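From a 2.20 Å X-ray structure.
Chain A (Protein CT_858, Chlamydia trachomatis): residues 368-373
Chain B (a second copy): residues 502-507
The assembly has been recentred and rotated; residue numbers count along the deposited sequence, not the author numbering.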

# COMPACT_ATOMS: atom_id res chain seq x y z
N MET A 368 16.64 -13.85 8.59
CA MET A 368 15.66 -12.77 8.65
C MET A 368 15.58 -12.01 9.96
O MET A 368 15.96 -12.51 11.01
CB MET A 368 14.28 -13.36 8.34
CG MET A 368 14.27 -14.24 7.10
SD MET A 368 12.79 -15.24 6.96
CE MET A 368 12.16 -14.67 5.37
N ILE A 369 15.11 -10.76 9.87
CA ILE A 369 14.92 -9.94 11.05
C ILE A 369 13.40 -9.96 11.23
O ILE A 369 12.66 -9.70 10.28
CB ILE A 369 15.44 -8.50 10.85
CG1 ILE A 369 15.16 -7.69 12.13
CG2 ILE A 369 14.79 -7.85 9.63
CD1 ILE A 369 16.20 -6.64 12.41
N LEU A 370 12.94 -10.31 12.42
CA LEU A 370 11.50 -10.43 12.64
C LEU A 370 10.81 -9.42 13.56
O LEU A 370 11.42 -8.81 14.44
CB LEU A 370 11.18 -11.83 13.17
CG LEU A 370 11.82 -13.04 12.48
CD1 LEU A 370 11.46 -14.30 13.25
CD2 LEU A 370 11.35 -13.15 11.04
N THR A 371 9.51 -9.27 13.30
CA THR A 371 8.59 -8.42 14.05
C THR A 371 7.31 -9.25 13.99
O THR A 371 7.24 -10.20 13.21
CB THR A 371 8.31 -7.07 13.36
OG1 THR A 371 7.64 -7.30 12.11
CG2 THR A 371 9.62 -6.32 13.12
N GLN A 372 6.30 -8.90 14.78
CA GLN A 372 5.08 -9.68 14.76
C GLN A 372 4.40 -9.71 13.40
O GLN A 372 3.56 -10.57 13.14
CB GLN A 372 4.12 -9.21 15.86
CG GLN A 372 4.23 -7.76 16.20
CD GLN A 372 5.42 -7.43 17.09
OE1 GLN A 372 5.48 -7.83 18.26
NE2 GLN A 372 6.37 -6.68 16.54
N ASP A 373 4.78 -8.79 12.51
CA ASP A 373 4.22 -8.77 11.16
C ASP A 373 4.57 -10.10 10.51
O ASP A 373 3.71 -10.80 9.97
CB ASP A 373 4.84 -7.63 10.34
CG ASP A 373 4.26 -7.53 8.93
OD1 ASP A 373 3.71 -8.52 8.42
OD2 ASP A 373 4.39 -6.45 8.32
N PRO B 502 7.23 -0.71 9.95
CA PRO B 502 7.75 -1.81 10.76
C PRO B 502 8.03 -1.38 12.19
O PRO B 502 8.52 -0.27 12.43
CB PRO B 502 9.01 -2.23 10.00
CG PRO B 502 9.45 -0.96 9.35
CD PRO B 502 8.15 -0.36 8.86
N ASN B 503 7.69 -2.24 13.14
CA ASN B 503 7.87 -1.92 14.55
C ASN B 503 7.81 -3.19 15.37
O ASN B 503 7.34 -4.22 14.89
CB ASN B 503 6.76 -0.97 15.00
CG ASN B 503 5.39 -1.60 14.88
OD1 ASN B 503 4.81 -2.07 15.87
ND2 ASN B 503 4.86 -1.66 13.65
N ARG B 504 8.28 -3.11 16.62
CA ARG B 504 8.29 -4.25 17.53
C ARG B 504 7.12 -4.20 18.50
O ARG B 504 7.05 -5.00 19.44
CB ARG B 504 9.60 -4.27 18.32
CG ARG B 504 10.87 -4.47 17.51
CD ARG B 504 11.13 -5.94 17.24
NE ARG B 504 12.38 -6.17 16.50
CZ ARG B 504 13.59 -5.81 16.93
NH1 ARG B 504 13.74 -5.20 18.10
NH2 ARG B 504 14.66 -6.07 16.19
N THR B 505 6.21 -3.26 18.30
CA THR B 505 5.05 -3.13 19.18
C THR B 505 3.84 -3.85 18.59
O THR B 505 2.76 -3.86 19.19
CB THR B 505 4.67 -1.65 19.42
OG1 THR B 505 5.84 -0.92 19.82
CG2 THR B 505 3.63 -1.53 20.52
N GLY B 506 4.01 -4.45 17.42
CA GLY B 506 2.91 -5.17 16.80
C GLY B 506 1.83 -4.31 16.17
O GLY B 506 0.71 -4.77 15.96
N ILE B 507 2.17 -3.06 15.87
CA ILE B 507 1.21 -2.15 15.24
C ILE B 507 1.06 -2.52 13.77
O ILE B 507 2.04 -2.62 13.04
CB ILE B 507 1.69 -0.71 15.35
CG1 ILE B 507 1.87 -0.34 16.83
CG2 ILE B 507 0.69 0.22 14.69
CD1 ILE B 507 2.35 1.08 17.05

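This is a small contact between a chain A loop that runs into a helix and a chain B loop, mostly packing, helped by a weak hydrogen bond, with 280 Å² buried in all. Arg B504 and Gln A372 have the most area covered. The bond runs from Arg B504 NE to Leu A370 O, at 3.5 Å. The CA-to-CB bond of Arg B504 points away from chain A, but chi1 and chi2 are both m and the long side chain folds back to reach that carbonyl. Its guanidinium then meets chain A near its own plane, with Leu A370 O and Ile A369 CD1 at the edge. Ile A369 CD1 lies 4.1 Å from Arg B504 NH2. The CA-to-CB bond of Leu A370 points away, and the residue contributes its carbonyl.

The CA-to-CB bond of Thr A371 points toward chain B, and its CB packs 3.4 Å from Asn B503 O. Its OG1 caps the helix, accepting from Asp A373 N at 3.2 Å. Threonine suits both roles, with a hydroxyl for the cap and carbon for packing.

The Gln A372 amide reaches the chain B backbone, its NE2 3.1 Å from Asn B503 O. Asn B503 braces that loop: OD1 accepts from Ile B507 N at 2.8 Å, and ND2 donates to Ile B507 O at 3.0 Å. Gly B506 has positive phi (75°), which favours glycine.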